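Local coordinates for BF1531-like N-terminal domain-containing protein (Bacteroides fragilis, PDB 3SLR) that is of uncharacterized function but binds magnesium through its phosphatase-like domain and may act as a hydrolase on ester bonds, at residues F6-K10 / L35-A39; K22-L28 / F75-I81; C171-I176 / I205-T210. All coordinates share one frame; numbering follows the deposited sequence.

Interaction 1: residues F6-K10 / L35-A39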
ATOM      1  N   PHE A   6       4.291  14.751  -7.599  1.00 19.40           N
ATOM      2  CA  PHE A   6       5.035  14.379  -8.789  1.00 20.44           C
ATOM      3  C   PHE A   6       6.246  15.287  -8.956  1.00 21.38           C
ATOM      4  O   PHE A   6       7.322  14.833  -9.338  1.00 21.62           O
ATOM      5  CB  PHE A   6       4.175  14.419 -10.052  1.00 19.84           C
ATOM      6  CG  PHE A   6       4.938  14.055 -11.294  1.00 18.54           C
ATOM      7  CD1 PHE A   6       5.233  12.728 -11.577  1.00 20.11           C
ATOM      8  CD2 PHE A   6       5.382  15.035 -12.165  1.00 22.84           C
ATOM      9  CE1 PHE A   6       5.945  12.385 -12.718  1.00 22.35           C
ATOM     10  CE2 PHE A   6       6.093  14.698 -13.309  1.00 25.39           C
ATOM     11  CZ  PHE A   6       6.374  13.370 -13.582  1.00 24.11           C
ATOM     12  N   LYS A   7       6.073  16.571  -8.658  1.00 21.60           N
ATOM     13  CA  LYS A   7       7.188  17.516  -8.736  1.00 21.75           C
ATOM     14  C   LYS A   7       8.407  17.048  -7.936  1.00 24.05           C
ATOM     15  O   LYS A   7       9.542  17.116  -8.419  1.00 27.08           O
ATOM     16  CB  LYS A   7       6.761  18.895  -8.240  1.00 24.33           C
ATOM     17  CG  LYS A   7       7.884  19.914  -8.266  1.00 25.15           C
ATOM     18  CD  LYS A   7       7.455  21.247  -7.686  1.00 24.28           C
ATOM     19  CE  LYS A   7       8.556  22.293  -7.839  1.00 32.51           C
ATOM     20  NZ  LYS A   7       9.852  21.804  -7.303  1.00 44.88           N
ATOM     21  N   GLU A   8       8.167  16.583  -6.714  1.00 23.96           N
ATOM     22  CA  GLU A   8       9.239  16.096  -5.850  1.00 23.50           C
ATOM     23  C   GLU A   8       9.871  14.832  -6.415  1.00 24.82           C
ATOM     24  O   GLU A   8      11.098  14.665  -6.367  1.00 22.94           O
ATOM     25  CB  GLU A   8       8.702  15.816  -4.451  1.00 26.83           C
ATOM     26  CG  GLU A   8       8.218  17.048  -3.708  1.00 28.46           C
ATOM     27  CD  GLU A   8       7.566  16.703  -2.383  1.00 31.16           C
ATOM     28  OE1 GLU A   8       6.641  15.866  -2.373  1.00 31.28           O
ATOM     29  OE2 GLU A   8       7.985  17.259  -1.345  1.00 41.20           O
ATOM     30  N   LEU A   9       9.034  13.936  -6.938  1.00 21.05           N
ATOM     31  CA  LEU A   9       9.538  12.698  -7.536  1.00 19.75           C
ATOM     32  C   LEU A   9      10.444  12.984  -8.727  1.00 22.31           C
ATOM     33  O   LEU A   9      11.528  12.401  -8.855  1.00 21.44           O
ATOM     34  CB  LEU A   9       8.380  11.780  -7.944  1.00 17.69           C
ATOM     35  CG  LEU A   9       7.533  11.252  -6.784  1.00 19.19           C
ATOM     36  CD1 LEU A   9       6.454  10.303  -7.309  1.00 15.72           C
ATOM     37  CD2 LEU A   9       8.415  10.542  -5.759  1.00 19.78           C
ATOM     38  N   LYS A  10      10.013  13.893  -9.595  1.00 20.67           N
ATOM     39  CA  LYS A  10      10.815  14.243 -10.763  1.00 23.43           C
ATOM     40  C   LYS A  10      12.134  14.901 -10.356  1.00 25.00           C
ATOM     41  O   LYS A  10      13.189  14.608 -10.927  1.00 25.64           O
ATOM     42  CB  LYS A  10      10.026  15.155 -11.699  1.00 23.33           C
ATOM     43  CG  LYS A  10      10.788  15.562 -12.948  1.00 25.57           C
ATOM     44  CD  LYS A  10       9.867  16.296 -13.905  1.00 32.09           C
ATOM     45  CE  LYS A  10      10.571  16.638 -15.205  1.00 37.66           C
ATOM     46  NZ  LYS A  10       9.631  17.320 -16.138  1.00 37.24           N
ATOM     47  N   LEU A  35       5.285   9.541 -17.656  1.00 16.79           N
ATOM     48  CA  LEU A  35       5.232  10.171 -16.345  1.00 20.10           C
ATOM     49  C   LEU A  35       5.295   9.131 -15.236  1.00 18.71           C
ATOM     50  O   LEU A  35       5.918   9.350 -14.196  1.00 17.63           O
ATOM     51  CB  LEU A  35       3.979  11.032 -16.201  1.00 23.62           C
ATOM     52  CG  LEU A  35       3.890  12.212 -17.163  1.00 22.27           C
ATOM     53  CD1 LEU A  35       2.736  13.123 -16.757  1.00 23.23           C
ATOM     54  CD2 LEU A  35       5.194  12.977 -17.190  1.00 24.55           C
ATOM     55  N   LEU A  36       4.647   7.991 -15.454  1.00 18.63           N
ATOM     56  CA  LEU A  36       4.685   6.913 -14.470  1.00 16.85           C
ATOM     57  C   LEU A  36       6.119   6.407 -14.297  1.00 17.34           C
ATOM     58  O   LEU A  36       6.556   6.112 -13.183  1.00 17.52           O
ATOM     59  CB  LEU A  36       3.755   5.768 -14.879  1.00 17.06           C
ATOM     60  CG  LEU A  36       3.664   4.544 -13.959  1.00 17.69           C
ATOM     61  CD1 LEU A  36       3.225   4.932 -12.555  1.00 16.84           C
ATOM     62  CD2 LEU A  36       2.726   3.501 -14.555  1.00 14.78           C
ATOM     63  N   ALA A  37       6.858   6.330 -15.398  1.00 15.03           N
ATOM     64  CA  ALA A  37       8.276   5.951 -15.334  1.00 16.73           C
ATOM     65  C   ALA A  37       9.078   6.911 -14.462  1.00 18.18           C
ATOM     66  O   ALA A  37       9.841   6.487 -13.582  1.00 16.68           O
ATOM     67  CB  ALA A  37       8.874   5.874 -16.730  1.00 19.34           C
ATOM     68  N   THR A  38       8.906   8.206 -14.707  1.00 17.33           N
ATOM     69  CA  THR A  38       9.580   9.223 -13.913  1.00 17.52           C
ATOM     70  C   THR A  38       9.212   9.093 -12.438  1.00 18.29           C
ATOM     71  O   THR A  38      10.079   9.104 -11.562  1.00 16.49           O
ATOM     72  CB  THR A  38       9.230  10.628 -14.411  1.00 18.63           C
ATOM     73  OG1 THR A  38       9.747  10.800 -15.735  1.00 22.50           O
ATOM     74  CG2 THR A  38       9.845  11.680 -13.507  1.00 20.43           C
ATOM     75  N   ALA A  39       7.918   8.951 -12.168  1.00 16.94           N
ATOM     76  CA  ALA A  39       7.437   8.819 -10.797  1.00 14.14           C
ATOM     77  C   ALA A  39       8.022   7.604 -10.092  1.00 16.37           C
ATOM     78  O   ALA A  39       8.477   7.698  -8.960  1.00 15.08           O
ATOM     79  CB  ALA A  39       5.914   8.770 -10.770  1.00 14.76           C
TER
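Phe6 brings the CE1-CZ side of its ring to the first turns of helix 34-46 and carries the largest share of the contact between residues 6-10 and 35-39. The side chain leaves the backbone with CG anti to the N (chi1 179°), a course that sends the ring from helix 6-12 across to the other segment although the bond from CA to CB does not itself point there. CB and CG serve as the stem, and contact begins with the ring. CD1 is 4.1 Å from Ala39 CB. One atom further on, CE1 comes to 3.4 Å from Leu35 O, which lies at the ring edge, close to its plane. That oxygen already accepts the helical bond from Ala39 N, so the aromatic edge merely adds to a carbonyl that is satisfied within its own helix. At the tip, CZ meets two methyl groups, Leu35 CD2 at 3.8 Å and Thr38 CG2 at 3.9 Å, and both side chains cross the phenylalanine at about a right angle.

Thr38 CG2 is shared. Besides the ring tip it meets Lys10 at CA and CB, the CB contact being 3.9 Å, and the rest of the lysine extends along the exposed margin. Deeper in, the bond from CA to CB of Leu9 points toward the partner helix, and CD1 lies 3.8 Å from Ala39 CB, close also to the carbonyl oxygen of that residue. The axes of the two short segments pass 9.5 Å apart at 68°, and Ala39, with its small side chain, probably helps the approach.

The contact is mainly apolar packing, with ring and methyl carbons also resting on two backbone carbonyls. Helix 203-217 packs against it, with Leu9 and Ala39 both touching Ser207 and Leu35 touching Leu203, while Ala37 packs on strand 50-55.

Interaction 2: residues K22-L28 / F75-I81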
ATOM      1  N   LYS A  22      21.829  -0.430  -7.002  1.00 24.22           N
ATOM      2  CA  LYS A  22      21.165  -0.327  -8.300  1.00 24.79           C
ATOM      3  C   LYS A  22      20.137  -1.440  -8.533  1.00 24.22           C
ATOM      4  O   LYS A  22      20.377  -2.598  -8.195  1.00 26.44           O
ATOM      5  CB  LYS A  22      22.222  -0.347  -9.412  1.00 27.52           C
ATOM      6  CG  LYS A  22      21.860   0.480 -10.639  1.00 33.61           C
ATOM      7  CD  LYS A  22      21.477  -0.387 -11.843  1.00 37.00           C
ATOM      8  CE  LYS A  22      22.658  -1.194 -12.375  1.00 36.07           C
ATOM      9  NZ  LYS A  22      22.456  -2.671 -12.204  1.00 29.81           N
ATOM     10  N   LEU A  23      18.989  -1.088  -9.114  1.00 22.26           N
ATOM     11  CA  LEU A  23      17.989  -2.081  -9.504  1.00 21.36           C
ATOM     12  C   LEU A  23      17.543  -1.785 -10.924  1.00 21.09           C
ATOM     13  O   LEU A  23      17.315  -0.628 -11.275  1.00 21.91           O
ATOM     14  CB  LEU A  23      16.769  -2.037  -8.574  1.00 19.42           C
ATOM     15  CG  LEU A  23      16.949  -2.484  -7.127  1.00 19.34           C
ATOM     16  CD1 LEU A  23      15.673  -2.220  -6.334  1.00 21.91           C
ATOM     17  CD2 LEU A  23      17.291  -3.962  -7.111  1.00 22.51           C
ATOM     18  N   LYS A  24      17.434  -2.823 -11.745  1.00 18.38           N
ATOM     19  CA  LYS A  24      16.965  -2.649 -13.114  1.00 20.15           C
ATOM     20  C   LYS A  24      15.472  -2.943 -13.163  1.00 20.05           C
ATOM     21  O   LYS A  24      15.052  -4.061 -12.870  1.00 18.64           O
ATOM     22  CB  LYS A  24      17.736  -3.561 -14.068  1.00 22.28           C
ATOM     23  CG  LYS A  24      19.188  -3.132 -14.249  1.00 27.45           C
ATOM     24  CD  LYS A  24      20.086  -4.300 -14.630  1.00 29.37           C
ATOM     25  CE  LYS A  24      19.779  -4.810 -16.004  1.00 29.50           C
ATOM     26  NZ  LYS A  24      20.619  -5.999 -16.338  1.00 33.08           N
ATOM     27  N   VAL A  25      14.692  -1.930 -13.530  1.00 16.54           N
ATOM     28  CA  VAL A  25      13.234  -2.027 -13.561  1.00 18.28           C
ATOM     29  C   VAL A  25      12.718  -1.802 -14.981  1.00 17.01           C
ATOM     30  O   VAL A  25      12.973  -0.756 -15.588  1.00 19.43           O
ATOM     31  CB  VAL A  25      12.601  -0.980 -12.630  1.00 16.61           C
ATOM     32  CG1 VAL A  25      11.061  -1.040 -12.706  1.00 15.54           C
ATOM     33  CG2 VAL A  25      13.079  -1.185 -11.197  1.00 19.35           C
ATOM     34  N   ALA A  26      12.016  -2.793 -15.521  1.00 16.41           N
ATOM     35  CA  ALA A  26      11.333  -2.626 -16.809  1.00 16.92           C
ATOM     36  C   ALA A  26       9.869  -2.234 -16.569  1.00 18.93           C
ATOM     37  O   ALA A  26       9.209  -2.766 -15.678  1.00 16.83           O
ATOM     38  CB  ALA A  26      11.402  -3.910 -17.618  1.00 18.14           C
ATOM     39  N   LEU A  27       9.374  -1.297 -17.366  1.00 15.24           N
ATOM     40  CA  LEU A  27       7.975  -0.890 -17.279  1.00 16.79           C
ATOM     41  C   LEU A  27       7.348  -0.979 -18.663  1.00 17.51           C
ATOM     42  O   LEU A  27       7.854  -0.395 -19.626  1.00 16.60           O
ATOM     43  CB  LEU A  27       7.878   0.541 -16.756  1.00 15.18           C
ATOM     44  CG  LEU A  27       6.498   1.194 -16.780  1.00 17.11           C
ATOM     45  CD1 LEU A  27       5.525   0.473 -15.830  1.00 15.58           C
ATOM     46  CD2 LEU A  27       6.625   2.668 -16.419  1.00 18.73           C
ATOM     47  N   LEU A  28       6.254  -1.730 -18.763  1.00 14.86           N
ATOM     48  CA  LEU A  28       5.555  -1.910 -20.034  1.00 14.14           C
ATOM     49  C   LEU A  28       4.058  -1.714 -19.811  1.00 16.06           C
ATOM     50  O   LEU A  28       3.469  -2.355 -18.940  1.00 17.93           O
ATOM     51  CB  LEU A  28       5.814  -3.314 -20.592  1.00 17.22           C
ATOM     52  CG  LEU A  28       7.269  -3.789 -20.683  1.00 16.70           C
ATOM     53  CD1 LEU A  28       7.697  -4.429 -19.367  1.00 17.87           C
ATOM     54  CD2 LEU A  28       7.435  -4.786 -21.809  1.00 19.16           C
ATOM     55  N   PHE A  75      17.409  -6.385 -21.814  1.00 25.37           N
ATOM     56  CA  PHE A  75      17.585  -5.491 -20.668  1.00 24.40           C
ATOM     57  C   PHE A  75      17.857  -6.260 -19.365  1.00 23.72           C
ATOM     58  O   PHE A  75      18.483  -5.732 -18.455  1.00 22.26           O
ATOM     59  CB  PHE A  75      16.350  -4.582 -20.504  1.00 20.60           C
ATOM     60  CG  PHE A  75      16.435  -3.636 -19.334  1.00 23.96           C
ATOM     61  CD1 PHE A  75      17.408  -2.644 -19.291  1.00 25.48           C
ATOM     62  CD2 PHE A  75      15.525  -3.724 -18.279  1.00 22.90           C
ATOM     63  CE1 PHE A  75      17.493  -1.775 -18.217  1.00 22.98           C
ATOM     64  CE2 PHE A  75      15.601  -2.849 -17.198  1.00 20.82           C
ATOM     65  CZ  PHE A  75      16.583  -1.875 -17.166  1.00 23.60           C
ATOM     66  N   GLU A  76      17.373  -7.499 -19.292  1.00 21.76           N
ATOM     67  CA  GLU A  76      17.542  -8.356 -18.114  1.00 25.70           C
ATOM     68  C   GLU A  76      17.134  -7.667 -16.808  1.00 25.51           C
ATOM     69  O   GLU A  76      17.954  -7.456 -15.915  1.00 22.31           O
ATOM     70  CB  GLU A  76      18.983  -8.871 -18.020  1.00 26.96           C
ATOM     71  CG  GLU A  76      19.379  -9.776 -19.184  1.00 32.18           C
ATOM     72  CD  GLU A  76      20.845 -10.199 -19.132  1.00 42.50           C
ATOM     73  OE1 GLU A  76      21.614  -9.602 -18.349  1.00 42.51           O
ATOM     74  OE2 GLU A  76      21.223 -11.126 -19.879  1.00 49.23           O
ATOM     75  N   PRO A  77      15.851  -7.316 -16.691  1.00 20.86           N
ATOM     76  CA  PRO A  77      15.419  -6.542 -15.525  1.00 21.04           C
ATOM     77  C   PRO A  77      15.415  -7.353 -14.232  1.00 20.75           C
ATOM     78  O   PRO A  77      15.239  -8.580 -14.247  1.00 23.88           O
ATOM     79  CB  PRO A  77      13.987  -6.127 -15.901  1.00 18.47           C
ATOM     80  CG  PRO A  77      13.522  -7.213 -16.846  1.00 20.26           C
ATOM     81  CD  PRO A  77      14.756  -7.568 -17.642  1.00 22.47           C
ATOM     82  N   ASP A  78      15.614  -6.656 -13.120  1.00 18.43           N
ATOM     83  CA  ASP A  78      15.412  -7.222 -11.792  1.00 18.46           C
ATOM     84  C   ASP A  78      13.919  -7.248 -11.452  1.00 19.68           C
ATOM     85  O   ASP A  78      13.443  -8.169 -10.786  1.00 20.17           O
ATOM     86  CB  ASP A  78      16.158  -6.395 -10.756  1.00 19.12           C
ATOM     87  CG  ASP A  78      17.655  -6.420 -10.961  1.00 25.07           C
ATOM     88  OD1 ASP A  78      18.210  -7.532 -11.062  1.00 23.50           O
ATOM     89  OD2 ASP A  78      18.267  -5.334 -11.027  1.00 22.63           O
ATOM     90  N   TYR A  79      13.195  -6.232 -11.915  1.00 17.31           N
ATOM     91  CA  TYR A  79      11.737  -6.174 -11.756  1.00 16.08           C
ATOM     92  C   TYR A  79      11.092  -5.823 -13.077  1.00 16.25           C
ATOM     93  O   TYR A  79      11.638  -5.035 -13.842  1.00 17.20           O
ATOM     94  CB  TYR A  79      11.346  -5.135 -10.703  1.00 15.58           C
ATOM     95  CG  TYR A  79      11.784  -5.525  -9.320  1.00 18.39           C
ATOM     96  CD1 TYR A  79      13.052  -5.215  -8.862  1.00 19.81           C
ATOM     97  CD2 TYR A  79      10.935  -6.231  -8.479  1.00 20.73           C
ATOM     98  CE1 TYR A  79      13.466  -5.591  -7.589  1.00 19.80           C
ATOM     99  CE2 TYR A  79      11.339  -6.613  -7.214  1.00 22.45           C
ATOM    100  CZ  TYR A  79      12.602  -6.288  -6.775  1.00 19.32           C
ATOM    101  OH  TYR A  79      13.002  -6.667  -5.509  1.00 20.41           O
ATOM    102  N   THR A  80       9.929  -6.414 -13.336  1.00 16.82           N
ATOM    103  CA  THR A  80       9.152  -6.137 -14.541  1.00 14.56           C
ATOM    104  C   THR A  80       7.767  -5.670 -14.107  1.00 16.74           C
ATOM    105  O   THR A  80       7.009  -6.423 -13.513  1.00 16.43           O
ATOM    106  CB  THR A  80       9.020  -7.391 -15.434  1.00 17.33           C
ATOM    107  OG1 THR A  80      10.313  -7.748 -15.948  1.00 19.72           O
ATOM    108  CG2 THR A  80       8.084  -7.136 -16.610  1.00 18.02           C
ATOM    109  N   ILE A  81       7.458  -4.416 -14.383  1.00 15.88           N
ATOM    110  CA  ILE A  81       6.174  -3.848 -14.024  1.00 14.69           C
ATOM    111  C   ILE A  81       5.313  -3.801 -15.276  1.00 12.58           C
ATOM    112  O   ILE A  81       5.689  -3.190 -16.283  1.00 14.85           O
ATOM    113  CB  ILE A  81       6.333  -2.423 -13.466  1.00 14.05           C
ATOM    114  CG1 ILE A  81       7.270  -2.422 -12.258  1.00 15.61           C
ATOM    115  CG2 ILE A  81       4.961  -1.821 -13.120  1.00 13.05           C
ATOM    116  CD1 ILE A  81       7.671  -1.041 -11.827  1.00 16.67           C
TER
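Lys24 and Asp78 open the pairing of the two segments with polar contacts. Lys24 N gives a nearly straight bond (172°) to Asp78 OD2 at 2.7 Å, on the anti side of the carboxylate, while Lys24 O accepts from both Asp78 N and Tyr79 N. Three backbone bonds then continue the parallel pairing: Ala26 N to Tyr79 O, Ile81 N to Ala26 O at 2.7 Å, and Leu28 N to Ile81 O.

The long lysine side chain, bent at chi3 (68°), slides past Phe75 in the opposite direction, with CE over one face of the ring, and its NZ makes a weak bond to Glu76 O at 3.1 Å.

Apolar contacts divide between the two sheet faces. On one, Ile81 is gripped by both its neighbours: CD1 meets Val25 CG1 at 3.5 Å and CG2 meets Leu27 CD1 at 3.6 Å. Leu23 CD2 lies at the edge of the Tyr79 ring, whose hydroxyl bonds Gln218. On the other, Ala26 CB touches Pro77 CB at 3.8 Å.

Strand 50-55 flanks strand 22-29 on its other edge. Adjacent parallel strands joined through intervening helices, in strand order 2-1-3-4-5, are characteristic of the alpha/beta fold of SGNH hydrolases, the clan of this N-terminal domain.

Interaction 3: residues C171-I176 / I205-T210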
ATOM      1  N   CYS A 171       0.109  -5.422  -7.671  1.00 11.93           N
ATOM      2  CA  CYS A 171      -0.063  -4.140  -6.996  1.00 12.01           C
ATOM      3  C   CYS A 171      -1.562  -3.820  -7.065  1.00 13.84           C
ATOM      4  O   CYS A 171      -2.138  -3.765  -8.154  1.00 13.82           O
ATOM      5  CB  CYS A 171       0.755  -3.058  -7.666  1.00 11.84           C
ATOM      6  SG  CYS A 171       0.630  -1.432  -6.870  1.00 16.48           S
ATOM      7  N   ASN A 172      -2.179  -3.622  -5.901  1.00 13.07           N
ATOM      8  CA  ASN A 172      -3.645  -3.596  -5.793  1.00 12.61           C
ATOM      9  C   ASN A 172      -4.257  -2.259  -6.213  1.00 13.12           C
ATOM     10  O   ASN A 172      -4.903  -1.576  -5.413  1.00 13.57           O
ATOM     11  CB  ASN A 172      -4.062  -3.959  -4.363  1.00 10.51           C
ATOM     12  CG  ASN A 172      -5.549  -4.269  -4.242  1.00 13.96           C
ATOM     13  OD1 ASN A 172      -6.260  -4.385  -5.239  1.00 14.16           O
ATOM     14  ND2 ASN A 172      -6.019  -4.418  -3.012  1.00 15.10           N
ATOM     15  N   LEU A 173      -4.058  -1.906  -7.477  1.00 14.69           N
ATOM     16  CA  LEU A 173      -4.635  -0.689  -8.051  1.00 10.91           C
ATOM     17  C   LEU A 173      -6.147  -0.641  -7.835  1.00 14.43           C
ATOM     18  O   LEU A 173      -6.717   0.429  -7.598  1.00 11.57           O
ATOM     19  CB  LEU A 173      -4.283  -0.610  -9.546  1.00 11.06           C
ATOM     20  CG  LEU A 173      -4.790   0.607 -10.314  1.00 15.39           C
ATOM     21  CD1 LEU A 173      -4.336   1.890  -9.642  1.00 15.39           C
ATOM     22  CD2 LEU A 173      -4.302   0.541 -11.764  1.00 13.45           C
ATOM     23  N   ALA A 174      -6.792  -1.802  -7.882  1.00 11.66           N
ATOM     24  CA  ALA A 174      -8.242  -1.873  -7.693  1.00 14.59           C
ATOM     25  C   ALA A 174      -8.652  -1.388  -6.301  1.00 16.05           C
ATOM     26  O   ALA A 174      -9.568  -0.572  -6.166  1.00 14.73           O
ATOM     27  CB  ALA A 174      -8.756  -3.298  -7.942  1.00 13.05           C
ATOM     28  N   GLY A 175      -7.965  -1.877  -5.271  1.00 12.92           N
ATOM     29  CA  GLY A 175      -8.279  -1.489  -3.904  1.00 12.59           C
ATOM     30  C   GLY A 175      -7.928  -0.030  -3.645  1.00 14.56           C
ATOM     31  O   GLY A 175      -8.631   0.673  -2.918  1.00 12.42           O
ATOM     32  N   ILE A 176      -6.808   0.410  -4.213  1.00 14.63           N
ATOM     33  CA  ILE A 176      -6.403   1.806  -4.117  1.00 14.32           C
ATOM     34  C   ILE A 176      -7.500   2.694  -4.717  1.00 12.89           C
ATOM     35  O   ILE A 176      -7.955   3.661  -4.096  1.00 13.42           O
ATOM     36  CB  ILE A 176      -5.065   2.034  -4.877  1.00 13.29           C
ATOM     37  CG1 ILE A 176      -3.945   1.233  -4.214  1.00 15.07           C
ATOM     38  CG2 ILE A 176      -4.714   3.523  -4.946  1.00 14.35           C
ATOM     39  CD1 ILE A 176      -2.707   1.080  -5.089  1.00 13.87           C
ATOM     40  N   ILE A 205       0.698   8.335  -5.845  1.00 16.91           N
ATOM     41  CA  ILE A 205       0.102   7.249  -5.085  1.00 14.56           C
ATOM     42  C   ILE A 205       0.527   5.909  -5.669  1.00 14.73           C
ATOM     43  O   ILE A 205       0.942   5.014  -4.945  1.00 17.25           O
ATOM     44  CB  ILE A 205      -1.440   7.329  -5.067  1.00 16.34           C
ATOM     45  CG1 ILE A 205      -1.885   8.573  -4.289  1.00 17.92           C
ATOM     46  CG2 ILE A 205      -2.013   6.057  -4.473  1.00 19.28           C
ATOM     47  CD1 ILE A 205      -3.377   8.912  -4.435  1.00 20.02           C
ATOM     48  N   ILE A 206       0.443   5.778  -6.985  1.00 14.18           N
ATOM     49  CA  ILE A 206       0.822   4.532  -7.629  1.00 12.96           C
ATOM     50  C   ILE A 206       2.340   4.264  -7.547  1.00 14.15           C
ATOM     51  O   ILE A 206       2.755   3.128  -7.317  1.00 15.15           O
ATOM     52  CB  ILE A 206       0.320   4.466  -9.094  1.00 13.63           C
ATOM     53  CG1 ILE A 206      -1.209   4.560  -9.137  1.00 15.35           C
ATOM     54  CG2 ILE A 206       0.816   3.194  -9.770  1.00 16.72           C
ATOM     55  CD1 ILE A 206      -1.898   3.805  -8.023  1.00 18.31           C
ATOM     56  N   SER A 207       3.168   5.290  -7.709  1.00 14.82           N
ATOM     57  CA  SER A 207       4.607   5.067  -7.601  1.00 14.46           C
ATOM     58  C   SER A 207       4.972   4.611  -6.191  1.00 15.16           C
ATOM     59  O   SER A 207       5.805   3.723  -6.012  1.00 17.35           O
ATOM     60  CB  SER A 207       5.430   6.302  -8.023  1.00 18.61           C
ATOM     61  OG  SER A 207       5.081   7.466  -7.289  1.00 18.27           O
ATOM     62  N   SER A 208       4.344   5.212  -5.189  1.00 14.41           N
ATOM     63  CA  SER A 208       4.667   4.865  -3.812  1.00 15.41           C
ATOM     64  C   SER A 208       4.288   3.407  -3.545  1.00 15.90           C
ATOM     65  O   SER A 208       5.060   2.653  -2.970  1.00 13.85           O
ATOM     66  CB  SER A 208       3.975   5.820  -2.835  1.00 16.11           C
ATOM     67  OG  SER A 208       4.350   5.526  -1.502  1.00 18.32           O
ATOM     68  N   ARG A 209       3.100   3.015  -3.980  1.00 12.98           N
ATOM     69  CA  ARG A 209       2.625   1.643  -3.801  1.00 14.30           C
ATOM     70  C   ARG A 209       3.427   0.625  -4.609  1.00 15.12           C
ATOM     71  O   ARG A 209       3.487  -0.557  -4.251  1.00 16.84           O
ATOM     72  CB  ARG A 209       1.138   1.546  -4.163  1.00 15.75           C
ATOM     73  CG  ARG A 209       0.211   2.268  -3.173  1.00 15.47           C
ATOM     74  CD  ARG A 209       0.142   1.548  -1.834  1.00 14.69           C
ATOM     75  NE  ARG A 209      -0.358   0.185  -2.002  1.00 16.41           N
ATOM     76  CZ  ARG A 209      -1.582  -0.225  -1.674  1.00 14.97           C
ATOM     77  NH1 ARG A 209      -2.456   0.618  -1.119  1.00 14.95           N
ATOM     78  NH2 ARG A 209      -1.927  -1.491  -1.890  1.00 14.51           N
ATOM     79  N   THR A 210       4.030   1.074  -5.710  1.00 13.25           N
ATOM     80  CA  THR A 210       4.872   0.197  -6.521  1.00 14.91           C
ATOM     81  C   THR A 210       6.211  -0.000  -5.825  1.00 14.60           C
ATOM     82  O   THR A 210       6.702  -1.120  -5.699  1.00 14.19           O
ATOM     83  CB  THR A 210       5.078   0.781  -7.923  1.00 14.55           C
ATOM     84  OG1 THR A 210       3.795   0.973  -8.523  1.00 15.58           O
ATOM     85  CG2 THR A 210       5.907  -0.147  -8.798  1.00 15.67           C
TER
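Ile176 and Arg209 reach toward each other from opposite directions, and the isoleucine comes to lie over the guanidinium. Bends at chi2 and chi3 turn one face of that group to Ile176 CG1, which sits 3.5 Å from Arg209 NH1, offset toward the rim. Ile176 CD1 packs beside the aliphatic part, 3.7 Å from Arg209 CG.

Purely apolar contacts continue along helix 203-217. Ile176 CG2 touches Ile205 CG2 at 3.7 Å, the two side chains sliding past each other. Leu173 crosses Ile206 at about a right angle, and their CD1 atoms are only 3.5 Å apart, tighter than ordinary van der Waals contact.

Cys171 SG lies 4.0 Å from Arg209 O and close to its CB.

The two segments share no hydrogen bond; their polar groups pair within their own segment or with outside residues. Asn172 is the N-cap of helix 173-180, its OD1 accepting from Gly175 N at 3.0 Å from above the carbonyl plane; Asn127 ND2 also reaches that oxygen. Ile206 O is held from opposite faces by Thr210 N and Thr210 OG1, whose hydroxyl also bonds Tyr126 OH.

Strand 168-171 thus passes into helix 173-180 against helix 203-217, Tyr126 of strand 122-126 touching both Leu173 and Ile206.

How the interactions relate
Interaction 2 joins two neighbouring strands of the parallel sheet of the N-terminal domain, and interactions 1 and 3 pack helices around it. Helix 203-217 links all three: Ile206 of interaction 3 packs on Leu36 of helix 34-46, and Thr210 CG2 lies 3.6 Å from Ile81 CD1 of interaction 2. Leu27 of the sheet also packs on Ala37 of helix 34-46. Interactions 2 and 3 are buried, whereas interaction 1 reaches the surface through Lys10. The chemistry follows position: backbone hydrogen bonds and an aspartate carboxylate join the strands, while the helix contacts rely on carbon packing, with a guanidinium face added in interaction 3. All lie away from the magnesium site.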